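Local coordinates for protein trichothecene 3-O-acetyltransferase (Gibberella zeae, PDB 2RKV) that probably transfers the acetyl group of acetyl-coenzyme A to the 3-hydroxyl of trichothecene toxins such as T-2 and deoxynivalenol, as a member of the BAHD superfamily, at residues F268-A273 with S332-E337; S364-A369 with S374-S379; V276-I281 with S317-I322. All blocks are in the same frame, centred on the assembly; numbering follows the deposited sequence.

From the N terminus, helix 261-277 carries 268-273 of contact 1 and the start of 276-281 of contact 3. The chain runs through strands 286-294 and 310-318, and residues 317-322 turn back on the end of that helix to close contact 3. Helix 327-335 follows and closes contact 1 with residues 332-337, so the loop of contact 3 lies within that of contact 1. Together they hold two successive helices against helix 261-277. Contact 2 comes later and separately: a short loop, 370-373, joins its segments before strand 375-379 enters the same sheet. Trp270 packs on Val375, linking contacts 1 and 2, which both reach coenzyme A; Arg277 NH1 bonds to Ser374 O, linking contacts 2 and 3.

Contact 1: residues F268-A273 with S332-E337; sequences FIWKSA and SRLRSE. With COA (coenzyme A), chain B.
Trp270 reaches out from helix 261-277 to touch both Arg333 and Leu334 in the C-terminal part of helix 327-335. Its CG lies opposite the backbone N (chi1 -166°), which carries the indole across the gap between the two helices. A long, flat side chain suits this place, because the backbones stay distant: the CA atoms of Trp270 and Leu334 are 10.4 Å apart. At the far end of the indole, Trp270 CZ3 meets the methylene Arg333 CD at 3.8 Å and, less closely, Leu334 CD2 at 4.3 Å, both approaching obliquely. Arg333 thus offers its aliphatic shaft to the ring while NE forms a salt bridge with Glu325. Trp270 NE1 is satisfied by Thr287 OG1.

Next along, Arg335 turns to coenzyme A: bends of 57° and 45° at its second and third torsions bring the guanidinium round to the diphosphate. NH2 (3.1 Å) and NH1 (3.3 Å) of Arg335 both donate to O2A of coenzyme A, NH1 adds a weak bond to O5A, and NE forms a salt bridge with Asp263. In the fold, the indole of Trp270 lies between helices 261-277 and 327-335, against Phe289 and His315 of strands 286-294 and 310-318 and Ile322 of helix 319-324.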
loop_
_atom_site.group_PDB
_atom_site.type_symbol
_atom_site.label_atom_id
_atom_site.label_comp_id
_atom_site.label_asym_id
_atom_site.label_seq_id
_atom_site.Cartn_x
_atom_site.Cartn_y
_atom_site.Cartn_z
ATOM N N PHE A 268 -11.795 14.383 -3.737
ATOM C CA PHE A 268 -11.508 15.626 -3.028
ATOM C C PHE A 268 -10.012 15.934 -3.081
ATOM O O PHE A 268 -9.600 17.087 -3.240
ATOM C CB PHE A 268 -12.003 15.517 -1.578
ATOM C CG PHE A 268 -11.758 16.744 -0.753
ATOM C CD1 PHE A 268 -12.509 17.902 -0.957
ATOM C CD2 PHE A 268 -10.782 16.739 0.247
ATOM C CE1 PHE A 268 -12.281 19.043 -0.177
ATOM C CE2 PHE A 268 -10.549 17.871 1.032
ATOM C CZ PHE A 268 -11.298 19.028 0.812
ATOM N N ILE A 269 -9.199 14.892 -2.966
ATOM C CA ILE A 269 -7.748 15.060 -3.038
ATOM C C ILE A 269 -7.291 15.454 -4.447
ATOM O O ILE A 269 -6.467 16.368 -4.597
ATOM C CB ILE A 269 -7.007 13.807 -2.497
ATOM C CG1 ILE A 269 -7.197 13.724 -0.977
ATOM C CG2 ILE A 269 -5.526 13.874 -2.826
ATOM C CD1 ILE A 269 -6.801 12.372 -0.370
ATOM N N TRP A 270 -7.835 14.786 -5.468
ATOM C CA TRP A 270 -7.504 15.105 -6.860
ATOM C C TRP A 270 -7.882 16.554 -7.159
ATOM O O TRP A 270 -7.094 17.305 -7.748
ATOM C CB TRP A 270 -8.225 14.157 -7.821
ATOM C CG TRP A 270 -7.715 14.173 -9.245
ATOM C CD1 TRP A 270 -6.566 14.760 -9.722
ATOM C CD2 TRP A 270 -8.321 13.517 -10.363
ATOM N NE1 TRP A 270 -6.438 14.515 -11.076
ATOM C CE2 TRP A 270 -7.502 13.758 -11.493
ATOM C CE3 TRP A 270 -9.490 12.752 -10.523
ATOM C CZ2 TRP A 270 -7.815 13.258 -12.771
ATOM C CZ3 TRP A 270 -9.798 12.256 -11.788
ATOM C CH2 TRP A 270 -8.965 12.515 -12.896
ATOM N N LYS A 271 -9.071 16.945 -6.709
ATOM C CA LYS A 271 -9.569 18.309 -6.917
ATOM C C LYS A 271 -8.700 19.340 -6.187
ATOM O O LYS A 271 -8.315 20.366 -6.774
ATOM C CB LYS A 271 -11.024 18.399 -6.464
ATOM C CG LYS A 271 -11.672 19.773 -6.671
ATOM C CD LYS A 271 -13.147 19.753 -6.275
ATOM C CE LYS A 271 -13.949 18.648 -6.989
ATOM N NZ LYS A 271 -13.853 18.635 -8.483
ATOM N N SER A 272 -8.374 19.057 -4.924
ATOM C CA SER A 272 -7.562 19.964 -4.100
ATOM C C SER A 272 -6.124 20.099 -4.615
ATOM O O SER A 272 -5.592 21.214 -4.678
ATOM C CB SER A 272 -7.563 19.547 -2.630
ATOM O OG SER A 272 -8.873 19.554 -2.086
ATOM N N ALA A 273 -5.493 18.975 -4.971
ATOM C CA ALA A 273 -4.173 19.021 -5.609
ATOM C C ALA A 273 -4.225 19.831 -6.901
ATOM O O ALA A 273 -3.353 20.660 -7.144
ATOM C CB ALA A 273 -3.615 17.610 -5.875
ATOM N N SER A 332 -17.528 10.520 -9.663
ATOM C CA SER A 332 -18.104 9.727 -10.744
ATOM C C SER A 332 -17.045 9.170 -11.704
ATOM O O SER A 332 -17.156 8.022 -12.148
ATOM C CB SER A 332 -19.162 10.538 -11.503
ATOM O OG SER A 332 -20.285 10.777 -10.668
ATOM N N ARG A 333 -16.022 9.973 -12.018
ATOM C CA ARG A 333 -14.902 9.497 -12.848
ATOM C C ARG A 333 -14.292 8.244 -12.237
ATOM O O ARG A 333 -14.014 7.276 -12.935
ATOM C CB ARG A 333 -13.799 10.545 -12.973
ATOM C CG ARG A 333 -14.207 11.820 -13.692
ATOM C CD ARG A 333 -13.115 12.866 -13.591
ATOM N NE ARG A 333 -13.540 14.140 -14.184
ATOM C CZ ARG A 333 -13.405 14.455 -15.475
ATOM N NH1 ARG A 333 -12.864 13.603 -16.336
ATOM N NH2 ARG A 333 -13.824 15.637 -15.906
ATOM N N LEU A 334 -14.061 8.289 -10.927
ATOM C CA LEU A 334 -13.404 7.176 -10.247
ATOM C C LEU A 334 -14.283 5.929 -10.236
ATOM O O LEU A 334 -13.847 4.851 -10.637
ATOM C CB LEU A 334 -12.973 7.575 -8.834
ATOM C CG LEU A 334 -12.053 8.804 -8.762
ATOM C CD1 LEU A 334 -11.661 9.104 -7.322
ATOM C CD2 LEU A 334 -10.812 8.658 -9.645
ATOM N N ARG A 335 -15.525 6.087 -9.793
ATOM C CA ARG A 335 -16.456 4.961 -9.686
ATOM C C ARG A 335 -16.737 4.293 -11.045
ATOM O O ARG A 335 -16.938 3.082 -11.105
ATOM C CB ARG A 335 -17.747 5.417 -8.976
ATOM C CG ARG A 335 -18.869 4.392 -8.835
ATOM C CD ARG A 335 -18.468 3.114 -8.112
ATOM N NE ARG A 335 -17.689 3.340 -6.894
ATOM C CZ ARG A 335 -17.386 2.376 -6.024
ATOM N NH1 ARG A 335 -16.650 2.646 -4.953
ATOM N NH2 ARG A 335 -17.817 1.139 -6.235
ATOM N N SER A 336 -16.690 5.075 -12.127
ATOM C CA SER A 336 -17.012 4.571 -13.477
ATOM C C SER A 336 -16.073 3.459 -13.976
ATOM O O SER A 336 -16.411 2.737 -14.914
ATOM C CB SER A 336 -17.054 5.719 -14.490
ATOM O OG SER A 336 -15.750 6.165 -14.821
ATOM N N GLU A 337 -14.903 3.340 -13.348
ATOM C CA GLU A 337 -13.883 2.365 -13.754
ATOM C C GLU A 337 -13.884 1.083 -12.915
ATOM O O GLU A 337 -13.041 0.213 -13.116
ATOM C CB GLU A 337 -12.487 3.004 -13.717
ATOM C CG GLU A 337 -12.158 3.840 -14.941
ATOM C CD GLU A 337 -12.196 2.997 -16.208
ATOM O OE1 GLU A 337 -11.334 2.093 -16.385
ATOM O OE2 GLU A 337 -13.118 3.217 -17.004
HETATM N N1A COA B . -26.256 1.896 -2.991
HETATM C C2A COA B . -25.447 2.838 -2.389
HETATM N N3A COA B . -24.129 2.542 -2.099
HETATM C C4A COA B . -23.641 1.313 -2.416
HETATM C C5A COA B . -24.444 0.350 -3.029
HETATM C C6A COA B . -25.774 0.644 -3.320
HETATM N N6A COA B . -26.616 -0.339 -3.654
HETATM N N7A COA B . -23.694 -0.764 -3.226
HETATM C C8A COA B . -22.446 -0.529 -2.754
HETATM N N9A COA B . -22.402 0.751 -2.253
HETATM C C1B COA B . -21.262 1.409 -1.599
HETATM C C2B COA B . -21.056 0.811 -0.223
HETATM O O2B COA B . -21.956 1.346 0.705
HETATM C C3B COA B . -19.624 1.207 0.044
HETATM O O3B COA B . -19.572 2.574 0.317
HETATM P P3B COA B . -19.193 3.109 1.766
HETATM O O7A COA B . -17.840 2.539 2.134
HETATM O O8A COA B . -20.279 2.623 2.690
HETATM O O9A COA B . -19.176 4.612 1.709
HETATM C C4B COA B . -18.992 1.114 -1.317
HETATM O O4B COA B . -20.039 1.179 -2.277
HETATM C C5B COA B . -18.195 -0.160 -1.453
HETATM O O5B COA B . -17.521 0.078 -2.647
HETATM P P1A COA B . -16.212 -0.742 -3.025
HETATM O O1A COA B . -16.387 -2.219 -2.679
HETATM O O2A COA B . -15.886 -0.489 -4.478
HETATM O O3A COA B . -15.081 -0.265 -2.000
HETATM P P2A COA B . -14.571 1.221 -1.734
HETATM O O4A COA B . -14.561 1.442 -0.239
HETATM O O5A COA B . -15.296 2.260 -2.540
HETATM O O6A COA B . -13.068 1.154 -2.259
HETATM C CBP COA B . -11.333 0.572 -3.773
HETATM C CCP COA B . -12.762 1.093 -3.640
HETATM C CDP COA B . -10.377 1.527 -3.054
HETATM C CEP COA B . -10.942 0.550 -5.249
HETATM C CAP COA B . -11.302 -0.832 -3.149
HETATM O OAP COA B . -12.182 -1.708 -3.824
HETATM C C9P COA B . -9.937 -1.437 -3.197
HETATM O O9P COA B . -9.569 -2.185 -4.319
HETATM N N8P COA B . -9.170 -1.210 -2.140
HETATM C C7P COA B . -7.811 -1.683 -2.045
HETATM C C6P COA B . -6.883 -0.806 -2.873
HETATM C C5P COA B . -5.502 -1.356 -2.676
HETATM O O5P COA B . -5.300 -2.582 -2.802
HETATM N N4P COA B . -4.561 -0.474 -2.364
#

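Contact 2: residues S364-A369 with S374-S379; sequences SLTADA and SVMLSS. With COA (coenzyme A), chain B.
The carbonyl oxygen of Ser374, whose side chain rests against Ala369, is gripped by two donors, Arg277 NH1 and Ser410 OG. This double grip fixes the entrance to strand 375-379, an inner strand of the mixed seven-stranded sheet in this BAHD-superfamily acyltransferase, where it runs parallel to strands 286-294 and 411-414 on its two sides. The segment 364-369 packs against its beginning as a compact chain of turns. Ser364 suits the first of them because its hydroxyl can accept from the backbone two residues on, making an ST turn with Thr366 N; a type I beta turn from Thr366 to Ala369 follows.

Across the contact the packing is mostly apolar. Met376 comes off the strand toward the turns. With CG anti to the carbonyl carbon (chi1 -55°) and the chain extended to the sulfur, Met376 SD lies 3.6 Å from Thr366 CG2; the bend at chi3 turns only the terminal CE. The two side chains cross at about a right angle, and a flexible, unbranched methionine can fit its sulfur to such a surface. Ala369 CB lies more loosely at 4.3 Å from the same Met376 SD. Small residues suit the neighbouring pair: Ser374 OG sits 3.4 Å from Ala369 CA, a van der Waals contact; the hydroxyl is hydrogen-bonded to Asp370 O in the intervening loop.

Both segments also belong to the active-site region. Leu365, Thr366 and Ser378 touch the bound T-2 toxin, so the turns packed on Met376 help to form the wall of its pocket, while the far end of the strand meets coenzyme A. Ser379 serves it with its backbone: the pantetheine amide N4P of coenzyme A donates to Ser379 O at 3.1 Å.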
loop_
_atom_site.group_PDB
_atom_site.type_symbol
_atom_site.label_atom_id
_atom_site.label_comp_id
_atom_site.label_asym_id
_atom_site.label_seq_id
_atom_site.Cartn_x
_atom_site.Cartn_y
_atom_site.Cartn_z
ATOM N N SER A 364 4.888 -0.864 -16.441
ATOM C CA SER A 364 4.821 -0.115 -15.195
ATOM C C SER A 364 3.391 0.320 -14.953
ATOM O O SER A 364 2.724 0.809 -15.866
ATOM C CB SER A 364 5.727 1.116 -15.246
ATOM O OG SER A 364 5.553 1.908 -14.082
ATOM N N LEU A 365 2.932 0.136 -13.720
ATOM C CA LEU A 365 1.599 0.594 -13.315
ATOM C C LEU A 365 1.449 2.116 -13.397
ATOM O O LEU A 365 0.327 2.638 -13.372
ATOM C CB LEU A 365 1.281 0.109 -11.899
ATOM C CG LEU A 365 1.121 -1.410 -11.755
ATOM C CD1 LEU A 365 1.272 -1.831 -10.297
ATOM C CD2 LEU A 365 -0.211 -1.893 -12.336
ATOM N N THR A 366 2.572 2.828 -13.480
ATOM C CA THR A 366 2.533 4.288 -13.607
ATOM C C THR A 366 3.311 4.763 -14.835
ATOM O O THR A 366 3.934 5.830 -14.809
ATOM C CB THR A 366 3.067 4.998 -12.349
ATOM O OG1 THR A 366 4.409 4.563 -12.095
ATOM C CG2 THR A 366 2.171 4.717 -11.136
ATOM N N ALA A 367 3.229 3.975 -15.909
ATOM C CA ALA A 367 4.013 4.173 -17.137
ATOM C C ALA A 367 3.906 5.560 -17.777
ATOM O O ALA A 367 4.877 6.040 -18.377
ATOM C CB ALA A 367 3.669 3.104 -18.159
ATOM N N ASP A 368 2.740 6.193 -17.671
ATOM C CA ASP A 368 2.566 7.532 -18.235
ATOM C C ASP A 368 2.123 8.594 -17.218
ATOM O O ASP A 368 1.605 9.650 -17.595
ATOM C CB ASP A 368 1.664 7.498 -19.478
ATOM C CG ASP A 368 0.211 7.138 -19.172
ATOM O OD1 ASP A 368 -0.175 6.994 -17.994
ATOM O OD2 ASP A 368 -0.556 6.992 -20.143
ATOM N N ALA A 369 2.345 8.320 -15.935
ATOM C CA ALA A 369 2.013 9.289 -14.894
ATOM C C ALA A 369 3.121 10.333 -14.783
ATOM O O ALA A 369 4.283 9.999 -14.580
ATOM C CB ALA A 369 1.786 8.596 -13.550
ATOM N N SER A 374 0.123 14.349 -11.786
ATOM C CA SER A 374 -0.613 13.122 -11.490
ATOM C C SER A 374 -0.987 12.993 -10.013
ATOM O O SER A 374 -0.568 13.782 -9.165
ATOM C CB SER A 374 0.184 11.882 -11.926
ATOM O OG SER A 374 0.350 11.833 -13.343
ATOM N N VAL A 375 -1.813 11.989 -9.729
ATOM C CA VAL A 375 -2.008 11.496 -8.370
ATOM C C VAL A 375 -1.882 9.987 -8.470
ATOM O O VAL A 375 -2.525 9.376 -9.313
ATOM C CB VAL A 375 -3.394 11.866 -7.803
ATOM C CG1 VAL A 375 -3.657 11.113 -6.486
ATOM C CG2 VAL A 375 -3.514 13.374 -7.602
ATOM N N MET A 376 -1.031 9.392 -7.636
ATOM C CA MET A 376 -0.903 7.934 -7.598
ATOM C C MET A 376 -1.289 7.493 -6.193
ATOM O O MET A 376 -0.499 7.638 -5.264
ATOM C CB MET A 376 0.529 7.500 -7.929
ATOM C CG MET A 376 1.056 8.035 -9.271
ATOM S SD MET A 376 2.838 7.837 -9.499
ATOM C CE MET A 376 3.483 8.953 -8.245
ATOM N N LEU A 377 -2.509 6.984 -6.043
ATOM C CA LEU A 377 -3.072 6.706 -4.719
ATOM C C LEU A 377 -3.370 5.229 -4.496
ATOM O O LEU A 377 -3.958 4.570 -5.357
ATOM C CB LEU A 377 -4.356 7.521 -4.491
ATOM C CG LEU A 377 -5.217 7.073 -3.297
ATOM C CD1 LEU A 377 -4.607 7.535 -1.979
ATOM C CD2 LEU A 377 -6.651 7.540 -3.418
ATOM N N SER A 378 -2.965 4.722 -3.330
ATOM C CA SER A 378 -3.371 3.385 -2.899
ATOM C C SER A 378 -4.074 3.443 -1.560
ATOM O O SER A 378 -3.488 3.854 -0.557
ATOM C CB SER A 378 -2.186 2.423 -2.823
ATOM O OG SER A 378 -2.628 1.128 -2.428
ATOM N N SER A 379 -5.334 3.016 -1.549
ATOM C CA SER A 379 -6.115 3.011 -0.329
ATOM C C SER A 379 -6.005 1.695 0.426
ATOM O O SER A 379 -6.367 0.629 -0.093
ATOM C CB SER A 379 -7.581 3.282 -0.633
ATOM O OG SER A 379 -8.353 3.140 0.543
HETATM N N1A COA B . -26.256 1.896 -2.991
HETATM C C2A COA B . -25.447 2.838 -2.389
HETATM N N3A COA B . -24.129 2.542 -2.099
HETATM C C4A COA B . -23.641 1.313 -2.416
HETATM C C5A COA B . -24.444 0.350 -3.029
HETATM C C6A COA B . -25.774 0.644 -3.320
HETATM N N6A COA B . -26.616 -0.339 -3.654
HETATM N N7A COA B . -23.694 -0.764 -3.226
HETATM C C8A COA B . -22.446 -0.529 -2.754
HETATM N N9A COA B . -22.402 0.751 -2.253
HETATM C C1B COA B . -21.262 1.409 -1.599
HETATM C C2B COA B . -21.056 0.811 -0.223
HETATM O O2B COA B . -21.956 1.346 0.705
HETATM C C3B COA B . -19.624 1.207 0.044
HETATM O O3B COA B . -19.572 2.574 0.317
HETATM P P3B COA B . -19.193 3.109 1.766
HETATM O O7A COA B . -17.840 2.539 2.134
HETATM O O8A COA B . -20.279 2.623 2.690
HETATM O O9A COA B . -19.176 4.612 1.709
HETATM C C4B COA B . -18.992 1.114 -1.317
HETATM O O4B COA B . -20.039 1.179 -2.277
HETATM C C5B COA B . -18.195 -0.160 -1.453
HETATM O O5B COA B . -17.521 0.078 -2.647
HETATM P P1A COA B . -16.212 -0.742 -3.025
HETATM O O1A COA B . -16.387 -2.219 -2.679
HETATM O O2A COA B . -15.886 -0.489 -4.478
HETATM O O3A COA B . -15.081 -0.265 -2.000
HETATM P P2A COA B . -14.571 1.221 -1.734
HETATM O O4A COA B . -14.561 1.442 -0.239
HETATM O O5A COA B . -15.296 2.260 -2.540
HETATM O O6A COA B . -13.068 1.154 -2.259
HETATM C CBP COA B . -11.333 0.572 -3.773
HETATM C CCP COA B . -12.762 1.093 -3.640
HETATM C CDP COA B . -10.377 1.527 -3.054
HETATM C CEP COA B . -10.942 0.550 -5.249
HETATM C CAP COA B . -11.302 -0.832 -3.149
HETATM O OAP COA B . -12.182 -1.708 -3.824
HETATM C C9P COA B . -9.937 -1.437 -3.197
HETATM O O9P COA B . -9.569 -2.185 -4.319
HETATM N N8P COA B . -9.170 -1.210 -2.140
HETATM C C7P COA B . -7.811 -1.683 -2.045
HETATM C C6P COA B . -6.883 -0.806 -2.873
HETATM C C5P COA B . -5.502 -1.356 -2.676
HETATM O O5P COA B . -5.300 -2.582 -2.802
HETATM N N4P COA B . -4.561 -0.474 -2.364
#

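Contact 3: residues V276-I281 with S317-I322; sequences VRLERI and STIGEI
Apolar packing of Leu278 on Ile319 carries this contact, which joins the C-terminal end of helix 261-277 to the start of helix 319-324. The two side chains slide past each other in opposite directions, so that Leu278 CD2 lies 3.7 Å from Ile319 CG2, and Leu278 CG is almost as near to the same methyl. With CG2 of Ile319 placed opposite its backbone N, the branch at CB presents that methyl to the leucine, whose own forked end can lie along it. Gly320, having no side chain, lets Leu278 CD2 approach the backbone directly, 4.2 Å from Gly320 CA. On the other branch of the isoleucine, Ile319 CD1 meets the methylene Arg277 CD at 4.4 Å.

The polar groups work within each segment or beyond it. Thr318 is the N-cap of helix 319-324: its hydroxyl can accept from a first-turn N-H that has no earlier helical carbonyl, and OG1 takes a weak bond of 3.4 Å from Glu321 N. Arg277 O accepts from both Arg280 N and Ile281 N. The extended side chain of Arg277 carries its guanidinium past Ile319, where NH1 bonds to Ser374 O, NH2 to Ser410 OG, and NE forms a salt bridge with Asp433.

Ile319 thus packs among Ser274 of helix 261-277, Leu278 after it and Ala285 just ahead of strand 286-294, at the point where strand 310-318 passes directly into helix 319-324.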
loop_
_atom_site.group_PDB
_atom_site.type_symbol
_atom_site.label_atom_id
_atom_site.label_comp_id
_atom_site.label_asym_id
_atom_site.label_seq_id
_atom_site.Cartn_x
_atom_site.Cartn_y
_atom_site.Cartn_z
ATOM N N VAL A 276 -4.564 23.704 -6.139
ATOM C CA VAL A 276 -3.315 24.376 -5.732
ATOM C C VAL A 276 -2.280 24.399 -6.861
ATOM O O VAL A 276 -1.485 25.340 -6.961
ATOM C CB VAL A 276 -2.691 23.833 -4.407
ATOM C CG1 VAL A 276 -3.711 23.867 -3.269
ATOM C CG2 VAL A 276 -2.126 22.440 -4.599
ATOM N N ARG A 277 -2.305 23.378 -7.715
ATOM C CA ARG A 277 -1.374 23.298 -8.836
ATOM C C ARG A 277 -1.629 24.379 -9.895
ATOM O O ARG A 277 -0.722 24.724 -10.649
ATOM C CB ARG A 277 -1.363 21.897 -9.452
ATOM C CG ARG A 277 -0.574 20.917 -8.593
ATOM C CD ARG A 277 -0.807 19.467 -8.946
ATOM N NE ARG A 277 0.111 18.629 -8.174
ATOM C CZ ARG A 277 0.148 17.301 -8.209
ATOM N NH1 ARG A 277 -0.704 16.615 -8.967
ATOM N NH2 ARG A 277 1.044 16.660 -7.468
ATOM N N LEU A 278 -2.855 24.901 -9.933
ATOM C CA LEU A 278 -3.202 26.017 -10.819
ATOM C C LEU A 278 -2.330 27.241 -10.563
ATOM O O LEU A 278 -2.169 28.093 -11.446
ATOM C CB LEU A 278 -4.672 26.407 -10.652
ATOM C CG LEU A 278 -5.720 25.517 -11.319
ATOM C CD1 LEU A 278 -7.098 25.867 -10.780
ATOM C CD2 LEU A 278 -5.676 25.648 -12.843
ATOM N N GLU A 279 -1.774 27.324 -9.356
ATOM C CA GLU A 279 -0.882 28.423 -8.985
ATOM C C GLU A 279 0.502 28.328 -9.632
ATOM O O GLU A 279 1.260 29.301 -9.616
ATOM C CB GLU A 279 -0.768 28.542 -7.462
ATOM C CG GLU A 279 -2.091 28.815 -6.752
ATOM C CD GLU A 279 -2.823 30.038 -7.298
ATOM O OE1 GLU A 279 -2.192 31.112 -7.416
ATOM O OE2 GLU A 279 -4.030 29.926 -7.608
ATOM N N ARG A 280 0.829 27.175 -10.214
ATOM C CA ARG A 280 2.133 26.998 -10.867
ATOM C C ARG A 280 2.089 26.486 -12.305
ATOM O O ARG A 280 3.085 26.577 -13.022
ATOM C CB ARG A 280 3.087 26.156 -10.012
ATOM C CG ARG A 280 2.616 24.746 -9.735
ATOM C CD ARG A 280 3.718 23.941 -9.064
ATOM N NE ARG A 280 3.280 22.572 -8.786
ATOM C CZ ARG A 280 3.398 21.551 -9.632
ATOM N NH1 ARG A 280 3.952 21.722 -10.824
ATOM N NH2 ARG A 280 2.962 20.345 -9.280
ATOM N N ILE A 281 0.953 25.935 -12.725
ATOM C CA ILE A 281 0.783 25.481 -14.113
ATOM C C ILE A 281 -0.590 25.864 -14.686
ATOM O O ILE A 281 -1.507 26.207 -13.941
ATOM C CB ILE A 281 1.035 23.949 -14.284
ATOM C CG1 ILE A 281 0.270 23.156 -13.218
ATOM C CG2 ILE A 281 2.547 23.631 -14.282
ATOM C CD1 ILE A 281 0.720 21.718 -13.051
ATOM N N SER A 317 -7.797 13.820 -17.376
ATOM C CA SER A 317 -8.544 15.068 -17.528
ATOM C C SER A 317 -7.533 16.208 -17.607
ATOM O O SER A 317 -6.385 15.990 -18.017
ATOM C CB SER A 317 -9.522 15.247 -16.355
ATOM O OG SER A 317 -10.398 16.361 -16.539
ATOM N N THR A 318 -7.960 17.421 -17.252
ATOM C CA THR A 318 -7.038 18.549 -17.129
ATOM C C THR A 318 -7.138 19.153 -15.739
ATOM O O THR A 318 -8.176 19.059 -15.077
ATOM C CB THR A 318 -7.290 19.658 -18.193
ATOM O OG1 THR A 318 -8.595 20.222 -18.005
ATOM C CG2 THR A 318 -7.148 19.107 -19.623
ATOM N N ILE A 319 -6.051 19.775 -15.302
ATOM C CA ILE A 319 -5.987 20.433 -13.999
ATOM C C ILE A 319 -7.178 21.378 -13.763
ATOM O O ILE A 319 -7.819 21.324 -12.724
ATOM C CB ILE A 319 -4.622 21.152 -13.845
ATOM C CG1 ILE A 319 -3.497 20.104 -13.807
ATOM C CG2 ILE A 319 -4.599 22.070 -12.632
ATOM C CD1 ILE A 319 -3.375 19.360 -12.486
ATOM N N GLY A 320 -7.481 22.223 -14.747
ATOM C CA GLY A 320 -8.599 23.164 -14.622
ATOM C C GLY A 320 -9.956 22.494 -14.508
ATOM O O GLY A 320 -10.783 22.899 -13.680
ATOM N N GLU A 321 -10.194 21.474 -15.334
ATOM C CA GLU A 321 -11.482 20.771 -15.321
ATOM C C GLU A 321 -11.693 20.071 -13.977
ATOM O O GLU A 321 -12.763 20.168 -13.384
ATOM C CB GLU A 321 -11.573 19.763 -16.464
ATOM C CG GLU A 321 -12.970 19.176 -16.659
ATOM N N ILE A 322 -10.660 19.385 -13.499
ATOM C CA ILE A 322 -10.752 18.687 -12.212
ATOM C C ILE A 322 -10.966 19.655 -11.048
ATOM O O ILE A 322 -11.795 19.408 -10.178
ATOM C CB ILE A 322 -9.534 17.749 -11.969
ATOM C CG1 ILE A 322 -9.497 16.643 -13.022
ATOM C CG2 ILE A 322 -9.553 17.155 -10.549
ATOM C CD1 ILE A 322 -10.732 15.722 -13.032
#